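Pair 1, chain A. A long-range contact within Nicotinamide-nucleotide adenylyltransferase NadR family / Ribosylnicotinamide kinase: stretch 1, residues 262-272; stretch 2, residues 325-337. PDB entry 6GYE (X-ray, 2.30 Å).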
# COMPACT_ATOMS: atom_id res chain seq x y z
N ALA A 262 7.72 -14.73 6.02
CA ALA A 262 7.59 -16.10 5.53
C ALA A 262 8.94 -16.70 5.13
O ALA A 262 9.14 -17.91 5.26
CB ALA A 262 6.60 -16.17 4.36
N ILE A 263 9.88 -15.87 4.66
CA ILE A 263 11.21 -16.39 4.33
C ILE A 263 11.86 -17.00 5.57
O ILE A 263 12.45 -18.09 5.52
CB ILE A 263 12.09 -15.29 3.71
CG1 ILE A 263 11.55 -14.92 2.34
CG2 ILE A 263 13.55 -15.76 3.61
CD1 ILE A 263 12.41 -14.00 1.58
N VAL A 264 11.78 -16.30 6.70
CA VAL A 264 12.31 -16.84 7.95
C VAL A 264 11.66 -18.18 8.27
O VAL A 264 12.34 -19.16 8.58
CB VAL A 264 12.13 -15.82 9.10
CG1 VAL A 264 12.40 -16.48 10.45
CG2 VAL A 264 13.06 -14.64 8.88
N THR A 265 10.33 -18.24 8.19
CA THR A 265 9.66 -19.52 8.44
C THR A 265 10.08 -20.56 7.42
O THR A 265 10.19 -21.75 7.76
CB THR A 265 8.14 -19.35 8.39
OG1 THR A 265 7.75 -18.35 9.33
CG2 THR A 265 7.41 -20.69 8.76
N ARG A 266 10.35 -20.14 6.18
CA ARG A 266 10.77 -21.08 5.15
C ARG A 266 12.16 -21.63 5.42
O ARG A 266 12.47 -22.76 5.02
CB ARG A 266 10.71 -20.41 3.77
CG ARG A 266 10.83 -21.39 2.60
CD ARG A 266 10.70 -20.68 1.24
NE ARG A 266 10.83 -21.60 0.11
CZ ARG A 266 11.95 -21.81 -0.57
NH1 ARG A 266 13.05 -21.15 -0.25
NH2 ARG A 266 11.97 -22.66 -1.59
N VAL A 267 13.01 -20.87 6.09
CA VAL A 267 14.30 -21.40 6.47
C VAL A 267 14.14 -22.51 7.50
O VAL A 267 14.71 -23.60 7.36
CB VAL A 267 15.22 -20.27 6.98
CG1 VAL A 267 16.48 -20.87 7.56
CG2 VAL A 267 15.54 -19.28 5.85
N TYR A 268 13.33 -22.27 8.55
CA TYR A 268 13.10 -23.32 9.54
C TYR A 268 12.48 -24.55 8.90
O TYR A 268 12.93 -25.68 9.16
CB TYR A 268 12.22 -22.81 10.68
CG TYR A 268 12.94 -21.88 11.62
CD1 TYR A 268 14.09 -22.29 12.28
CD2 TYR A 268 12.47 -20.59 11.84
CE1 TYR A 268 14.77 -21.43 13.14
CE2 TYR A 268 13.13 -19.72 12.72
CZ TYR A 268 14.28 -20.15 13.36
OH TYR A 268 14.93 -19.30 14.22
N ALA A 269 11.47 -24.36 8.04
CA ALA A 269 10.84 -25.50 7.39
C ALA A 269 11.85 -26.31 6.59
O ALA A 269 11.86 -27.55 6.67
CB ALA A 269 9.69 -25.03 6.49
N LYS A 270 12.71 -25.63 5.83
CA LYS A 270 13.70 -26.33 5.02
C LYS A 270 14.65 -27.14 5.89
O LYS A 270 15.02 -28.26 5.54
CB LYS A 270 14.48 -25.34 4.14
CG LYS A 270 15.44 -25.98 3.15
CD LYS A 270 14.71 -26.84 2.12
CE LYS A 270 15.59 -27.20 0.92
NZ LYS A 270 15.49 -26.18 -0.18
N LEU A 271 15.02 -26.59 7.05
CA LEU A 271 15.99 -27.26 7.92
C LEU A 271 15.39 -28.41 8.70
O LEU A 271 16.09 -29.38 8.99
CB LEU A 271 16.60 -26.27 8.90
CG LEU A 271 17.57 -25.27 8.27
CD1 LEU A 271 18.20 -24.41 9.34
CD2 LEU A 271 18.62 -26.04 7.53
N TYR A 272 14.12 -28.33 9.08
CA TYR A 272 13.58 -29.28 10.04
C TYR A 272 12.43 -30.14 9.53
O TYR A 272 12.15 -31.17 10.14
CB TYR A 272 13.13 -28.55 11.32
CG TYR A 272 14.26 -27.80 11.99
CD1 TYR A 272 15.28 -28.49 12.64
CD2 TYR A 272 14.31 -26.42 11.99
CE1 TYR A 272 16.32 -27.82 13.26
CE2 TYR A 272 15.35 -25.74 12.61
CZ TYR A 272 16.35 -26.45 13.24
OH TYR A 272 17.38 -25.78 13.85
N GLU A 325 23.34 -19.54 6.98
CA GLU A 325 23.70 -19.91 5.61
C GLU A 325 22.46 -20.19 4.78
O GLU A 325 22.39 -19.80 3.61
CB GLU A 325 24.64 -21.12 5.58
CG GLU A 325 25.98 -20.95 6.31
CD GLU A 325 26.76 -19.70 5.89
OE1 GLU A 325 26.62 -19.24 4.73
OE2 GLU A 325 27.52 -19.17 6.73
N GLU A 326 21.48 -20.88 5.35
CA GLU A 326 20.29 -21.19 4.57
C GLU A 326 19.48 -19.92 4.30
O GLU A 326 18.93 -19.75 3.21
CB GLU A 326 19.44 -22.24 5.29
CG GLU A 326 18.14 -22.57 4.59
CD GLU A 326 18.34 -23.20 3.22
OE1 GLU A 326 19.46 -23.67 2.91
OE2 GLU A 326 17.36 -23.23 2.44
N LEU A 327 19.43 -19.02 5.28
CA LEU A 327 18.73 -17.76 5.09
C LEU A 327 19.36 -16.96 3.95
O LEU A 327 18.66 -16.47 3.06
CB LEU A 327 18.74 -16.94 6.38
CG LEU A 327 18.20 -15.50 6.30
CD1 LEU A 327 16.71 -15.44 5.94
CD2 LEU A 327 18.45 -14.74 7.58
N MET A 328 20.69 -16.85 3.95
CA MET A 328 21.36 -16.11 2.89
C MET A 328 21.14 -16.78 1.53
O MET A 328 20.91 -16.09 0.53
CB MET A 328 22.85 -15.96 3.20
CG MET A 328 23.16 -15.11 4.44
SD MET A 328 22.32 -13.50 4.56
CE MET A 328 22.83 -12.72 3.03
N ARG A 329 21.19 -18.11 1.48
CA ARG A 329 20.84 -18.81 0.24
C ARG A 329 19.46 -18.39 -0.25
O ARG A 329 19.27 -18.08 -1.43
CB ARG A 329 20.85 -20.33 0.43
CG ARG A 329 22.09 -21.06 -0.00
CD ARG A 329 21.87 -22.57 0.13
NE ARG A 329 21.65 -23.03 1.50
CZ ARG A 329 22.61 -23.31 2.37
NH1 ARG A 329 23.89 -23.16 2.01
NH2 ARG A 329 22.30 -23.73 3.60
N GLN A 330 18.48 -18.39 0.65
CA GLN A 330 17.11 -18.11 0.24
C GLN A 330 16.93 -16.64 -0.14
O GLN A 330 16.26 -16.34 -1.14
CB GLN A 330 16.13 -18.53 1.33
CG GLN A 330 16.12 -20.06 1.57
CD GLN A 330 14.84 -20.55 2.24
OE1 GLN A 330 13.79 -19.91 2.13
NE2 GLN A 330 14.91 -21.69 2.91
N LEU A 331 17.52 -15.72 0.62
CA LEU A 331 17.47 -14.32 0.21
C LEU A 331 18.08 -14.13 -1.17
O LEU A 331 17.61 -13.28 -1.95
CB LEU A 331 18.17 -13.43 1.25
CG LEU A 331 17.47 -13.28 2.61
CD1 LEU A 331 18.35 -12.59 3.66
CD2 LEU A 331 16.17 -12.53 2.46
N ALA A 332 19.09 -14.92 -1.52
CA ALA A 332 19.56 -14.91 -2.90
C ALA A 332 18.52 -15.53 -3.83
O ALA A 332 18.23 -14.99 -4.90
CB ALA A 332 20.89 -15.64 -3.01
N GLU A 333 17.93 -16.66 -3.42
CA GLU A 333 16.93 -17.33 -4.25
C GLU A 333 15.81 -16.39 -4.67
O GLU A 333 15.34 -16.45 -5.81
CB GLU A 333 16.38 -18.55 -3.50
CG GLU A 333 15.23 -19.25 -4.22
CD GLU A 333 14.75 -20.50 -3.51
OE1 GLU A 333 13.96 -21.26 -4.12
OE2 GLU A 333 15.17 -20.74 -2.36
N PHE A 334 15.38 -15.49 -3.79
CA PHE A 334 14.29 -14.57 -4.10
C PHE A 334 14.79 -13.20 -4.55
O PHE A 334 13.99 -12.26 -4.62
CB PHE A 334 13.35 -14.43 -2.89
CG PHE A 334 12.62 -15.71 -2.55
CD1 PHE A 334 11.56 -16.16 -3.33
CD2 PHE A 334 13.03 -16.48 -1.48
CE1 PHE A 334 10.91 -17.35 -3.04
CE2 PHE A 334 12.38 -17.68 -1.19
CZ PHE A 334 11.31 -18.11 -1.97
N GLY A 335 16.08 -13.07 -4.86
CA GLY A 335 16.62 -11.84 -5.43
C GLY A 335 16.54 -10.60 -4.56
O GLY A 335 16.28 -9.50 -5.07
N LEU A 336 16.78 -10.74 -3.26
CA LEU A 336 16.60 -9.66 -2.31
C LEU A 336 17.91 -9.06 -1.82
O LEU A 336 17.90 -8.18 -0.95
CB LEU A 336 15.80 -10.17 -1.11
CG LEU A 336 14.41 -10.71 -1.45
CD1 LEU A 336 13.85 -11.46 -0.26
CD2 LEU A 336 13.49 -9.57 -1.83
N LEU A 337 19.05 -9.49 -2.36
CA LEU A 337 20.32 -9.18 -1.72
C LEU A 337 20.61 -7.68 -1.67
O LEU A 337 21.33 -7.23 -0.77
CB LEU A 337 21.46 -9.91 -2.43
CG LEU A 337 21.39 -11.42 -2.22
CD1 LEU A 337 22.56 -12.10 -2.84
CD2 LEU A 337 21.33 -11.72 -0.72
O HOH W 1 16.83 -23.56 -0.43

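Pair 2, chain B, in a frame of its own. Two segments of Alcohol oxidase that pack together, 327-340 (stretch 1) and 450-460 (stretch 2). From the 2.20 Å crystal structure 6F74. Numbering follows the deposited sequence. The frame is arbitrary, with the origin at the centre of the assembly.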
# COMPACT_ATOMS: atom_id res chain seq x y z
N ASN B 327 27.84 -14.69 0.97
CA ASN B 327 27.10 -14.99 -0.26
C ASN B 327 27.51 -14.08 -1.43
O ASN B 327 26.67 -13.56 -2.15
CB ASN B 327 25.58 -14.96 -0.03
CG ASN B 327 24.96 -16.36 0.03
OD1 ASN B 327 25.51 -17.31 -0.48
ND2 ASN B 327 23.79 -16.46 0.59
N LYS B 328 28.82 -13.95 -1.59
CA LYS B 328 29.38 -13.04 -2.59
C LYS B 328 28.81 -13.32 -4.01
O LYS B 328 28.34 -12.39 -4.64
CB LYS B 328 30.89 -13.10 -2.56
CG LYS B 328 31.53 -12.01 -3.41
CD LYS B 328 33.04 -12.17 -3.50
CE LYS B 328 33.60 -11.28 -4.60
NZ LYS B 328 32.95 -11.52 -5.94
N ASP B 329 28.83 -14.59 -4.45
CA ASP B 329 28.39 -14.91 -5.81
C ASP B 329 26.90 -14.67 -6.08
O ASP B 329 26.53 -14.17 -7.12
CB ASP B 329 28.70 -16.38 -6.16
CG ASP B 329 30.18 -16.71 -6.13
OD1 ASP B 329 31.04 -15.92 -6.57
OD2 ASP B 329 30.47 -17.79 -5.64
N LEU B 330 26.07 -15.05 -5.11
CA LEU B 330 24.63 -14.77 -5.17
C LEU B 330 24.34 -13.30 -5.34
O LEU B 330 23.50 -12.90 -6.15
CB LEU B 330 23.90 -15.28 -3.91
CG LEU B 330 22.40 -14.92 -3.87
CD1 LEU B 330 21.68 -15.56 -5.07
CD2 LEU B 330 21.76 -15.31 -2.57
N LEU B 331 25.00 -12.50 -4.55
CA LEU B 331 24.78 -11.05 -4.57
C LEU B 331 25.38 -10.42 -5.81
O LEU B 331 24.82 -9.46 -6.31
CB LEU B 331 25.29 -10.38 -3.29
CG LEU B 331 24.63 -10.73 -1.94
CD1 LEU B 331 24.99 -9.74 -0.84
CD2 LEU B 331 23.12 -10.83 -2.00
N ASP B 332 26.48 -10.96 -6.34
CA ASP B 332 27.02 -10.50 -7.63
C ASP B 332 25.93 -10.64 -8.71
O ASP B 332 25.67 -9.71 -9.47
CB ASP B 332 28.27 -11.31 -8.07
CG ASP B 332 29.52 -11.02 -7.20
OD1 ASP B 332 29.48 -10.19 -6.27
OD2 ASP B 332 30.57 -11.62 -7.46
N ALA B 333 25.29 -11.81 -8.75
CA ALA B 333 24.28 -12.13 -9.76
C ALA B 333 23.03 -11.28 -9.58
O ALA B 333 22.42 -10.90 -10.56
CB ALA B 333 23.94 -13.61 -9.71
N ILE B 334 22.66 -10.98 -8.34
CA ILE B 334 21.51 -10.12 -8.04
C ILE B 334 21.79 -8.69 -8.50
O ILE B 334 20.90 -8.02 -9.07
CB ILE B 334 21.13 -10.20 -6.54
CG1 ILE B 334 20.53 -11.59 -6.29
CG2 ILE B 334 20.12 -9.12 -6.17
CD1 ILE B 334 20.21 -11.92 -4.85
N ALA B 335 23.01 -8.23 -8.28
CA ALA B 335 23.44 -6.95 -8.81
C ALA B 335 23.32 -6.92 -10.34
O ALA B 335 22.73 -6.00 -10.87
CB ALA B 335 24.86 -6.64 -8.37
N VAL B 336 23.84 -7.95 -11.02
CA VAL B 336 23.75 -8.06 -12.48
C VAL B 336 22.29 -8.04 -12.93
O VAL B 336 21.95 -7.37 -13.88
CB VAL B 336 24.44 -9.35 -13.02
CG1 VAL B 336 24.07 -9.62 -14.48
CG2 VAL B 336 25.95 -9.24 -12.90
N LEU B 337 21.46 -8.82 -12.25
CA LEU B 337 20.05 -8.93 -12.56
C LEU B 337 19.36 -7.57 -12.47
O LEU B 337 18.55 -7.22 -13.34
CB LEU B 337 19.36 -9.93 -11.61
CG LEU B 337 17.83 -10.07 -11.69
CD1 LEU B 337 17.39 -11.49 -11.36
CD2 LEU B 337 17.08 -9.10 -10.76
N HIS B 338 19.66 -6.83 -11.41
CA HIS B 338 19.14 -5.47 -11.27
C HIS B 338 19.50 -4.61 -12.50
O HIS B 338 18.67 -3.87 -12.99
CB HIS B 338 19.59 -4.80 -9.97
CG HIS B 338 18.76 -5.18 -8.77
ND1 HIS B 338 18.72 -6.45 -8.25
CD2 HIS B 338 17.96 -4.43 -7.98
CE1 HIS B 338 17.91 -6.48 -7.21
NE2 HIS B 338 17.43 -5.27 -7.03
N GLN B 339 20.74 -4.73 -12.98
CA GLN B 339 21.16 -4.00 -14.19
C GLN B 339 20.39 -4.37 -15.47
O GLN B 339 20.39 -3.58 -16.42
CB GLN B 339 22.65 -4.22 -14.46
CG GLN B 339 23.59 -3.70 -13.40
CD GLN B 339 25.04 -3.84 -13.85
OE1 GLN B 339 25.58 -4.93 -13.84
NE2 GLN B 339 25.65 -2.74 -14.23
N GLN B 340 19.80 -5.57 -15.51
CA GLN B 340 19.07 -6.03 -16.67
C GLN B 340 17.59 -5.60 -16.68
O GLN B 340 16.90 -5.76 -17.70
CB GLN B 340 19.12 -7.54 -16.78
CG GLN B 340 20.51 -8.13 -16.85
CD GLN B 340 21.34 -7.50 -17.97
OE1 GLN B 340 20.87 -7.32 -19.09
NE2 GLN B 340 22.57 -7.14 -17.64
N LYS B 450 28.69 0.38 -8.28
CA LYS B 450 27.72 1.14 -7.48
C LYS B 450 26.49 0.32 -7.10
O LYS B 450 25.96 0.44 -5.99
CB LYS B 450 27.30 2.42 -8.19
CG LYS B 450 28.41 3.43 -8.29
CD LYS B 450 27.99 4.69 -8.98
CE LYS B 450 29.21 5.57 -9.20
NZ LYS B 450 28.79 6.81 -9.89
N VAL B 451 26.06 -0.51 -8.03
CA VAL B 451 24.90 -1.36 -7.83
C VAL B 451 25.26 -2.42 -6.81
O VAL B 451 24.56 -2.59 -5.82
CB VAL B 451 24.45 -1.99 -9.16
CG1 VAL B 451 23.33 -2.99 -8.96
CG2 VAL B 451 24.00 -0.90 -10.11
N ARG B 452 26.36 -3.12 -7.06
CA ARG B 452 26.86 -4.14 -6.14
C ARG B 452 27.01 -3.64 -4.70
O ARG B 452 26.62 -4.34 -3.75
CB ARG B 452 28.16 -4.73 -6.64
CG ARG B 452 28.66 -5.97 -5.91
CD ARG B 452 27.61 -7.08 -5.83
NE ARG B 452 28.13 -8.26 -5.14
CZ ARG B 452 28.27 -8.40 -3.82
NH1 ARG B 452 27.92 -7.42 -2.97
NH2 ARG B 452 28.76 -9.54 -3.35
N GLU B 453 27.51 -2.42 -4.55
CA GLU B 453 27.62 -1.78 -3.24
C GLU B 453 26.23 -1.53 -2.57
O GLU B 453 26.05 -1.71 -1.36
CB GLU B 453 28.38 -0.45 -3.38
CG GLU B 453 28.78 0.13 -2.02
CD GLU B 453 28.90 1.62 -1.93
OE1 GLU B 453 28.09 2.39 -2.56
OE2 GLU B 453 29.86 1.96 -1.19
N ALA B 454 25.26 -1.09 -3.37
CA ALA B 454 23.89 -0.93 -2.87
C ALA B 454 23.29 -2.27 -2.41
O ALA B 454 22.74 -2.37 -1.32
CB ALA B 454 23.01 -0.31 -3.95
N ILE B 455 23.42 -3.28 -3.26
CA ILE B 455 23.01 -4.65 -2.95
C ILE B 455 23.68 -5.16 -1.67
O ILE B 455 23.00 -5.74 -0.82
CB ILE B 455 23.27 -5.61 -4.13
CG1 ILE B 455 22.40 -5.26 -5.35
CG2 ILE B 455 23.08 -7.06 -3.75
CD1 ILE B 455 20.89 -5.23 -5.12
N GLU B 456 24.99 -4.92 -1.51
CA GLU B 456 25.69 -5.37 -0.31
C GLU B 456 25.04 -4.81 0.95
O GLU B 456 24.76 -5.56 1.86
CB GLU B 456 27.18 -4.97 -0.35
CG GLU B 456 28.05 -5.54 0.77
CD GLU B 456 28.03 -7.05 0.81
OE1 GLU B 456 28.01 -7.73 -0.26
OE2 GLU B 456 27.97 -7.58 1.94
N VAL B 457 24.80 -3.51 0.98
CA VAL B 457 24.14 -2.86 2.13
C VAL B 457 22.69 -3.31 2.38
O VAL B 457 22.35 -3.65 3.50
CB VAL B 457 24.17 -1.31 2.03
CG1 VAL B 457 23.41 -0.67 3.20
CG2 VAL B 457 25.61 -0.81 2.03
N VAL B 458 21.83 -3.28 1.35
CA VAL B 458 20.41 -3.70 1.54
C VAL B 458 20.24 -5.22 1.82
O VAL B 458 19.24 -5.62 2.41
CB VAL B 458 19.43 -3.23 0.42
CG1 VAL B 458 19.47 -1.73 0.27
CG2 VAL B 458 19.72 -3.91 -0.91
N ALA B 459 21.21 -6.04 1.41
CA ALA B 459 21.24 -7.46 1.81
C ALA B 459 21.22 -7.65 3.33
O ALA B 459 20.75 -8.66 3.87
CB ALA B 459 22.48 -8.14 1.21
N GLY B 460 21.76 -6.66 4.03
CA GLY B 460 21.69 -6.65 5.48
C GLY B 460 22.73 -7.52 6.09
O GLY B 460 23.56 -8.13 5.40

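Both pairs bring together two helices from distant parts of one chain, and the backbones superpose with an RMSD of 0.5 Å over 14 central residues. The helix axes approach to 9.4 Å in pair 1 and 8.8 Å in pair 2, with angles of 124° and 123° between their N-to-C directions. The two contacts bury 576 and 480 Å², respectively.

A central match is that of Gln A330 and Ile B455, whose side-chain centres fall 0.7 Å apart. Each is a knob in a hole formed by four matched positions: Ile A263, Arg A266, Val A267 and Lys A270 in pair 1, and Leu B331, Ile B334, Ala B335 and His B338 in pair 2. Matching sockets, lined by different residues, are filled by a polar side chain in pair 1 and an apolar one in pair 2. Gln A330 satisfies its amide there: Gln A330 OE1 accepts a weak hydrogen bond from Arg A266 NH1 (2.8 Å), while Gln A330 NE2 donates a weak one to Arg A266 O (3.4 Å) and a further one to Glu A326 OE2 (2.9 Å) on its own helix. Ile B455 instead makes apolar contacts, with Ile B455 CG2 4.0 Å from Leu B331 CB and Ile B455 CD1 4.1 Å from Ile B334 CG2. Ile B455 CD1 also lies over the face of the His B338 ring, 3.9 Å from the centroid, in a CH-pi contact.

At the position shared by Val A267 and Ala B335 the helices come close. Val A267 CG2 packs 3.6 Å from Leu A327 CA; the smaller Ala B335 places Ala B335 CB 3.8 Å from Arg B452 CD. Leu A327 and Arg B452 also correspond. Leu A327 CD1 meets Ile A263 CG2 at 3.9 Å. In pair 2 the side chain of Arg B452 sits among Lys B328, Leu B331, Asp B332 and Ala B335. Its guanidinium lays one face over Leu B331 CB. Arg B452 NE forms a salt bridge with Asp B332 OD1 (2.6 Å), supplemented by a hydrogen bond from Arg B452 NH2 to Lys B328 O (3.2 Å).

Thus each contact contains an arginine salt bridge, but from different helices and at unmatched positions. In pair 1, Arg A266 extends from the first helix and Arg A266 NH1 reaches Glu A333 OE2 at 3.0 Å, with Phe A334 CZ over one face of the guanidinium.

Glu A326 and Val B451 show the same exchange of polar for apolar. A water bridges Glu A326 OE2 (2.9 Å) and Lys A270 NZ (3.0 Å), whereas Val B451 CG1 packs 4.0 Å from Ala B335 CB.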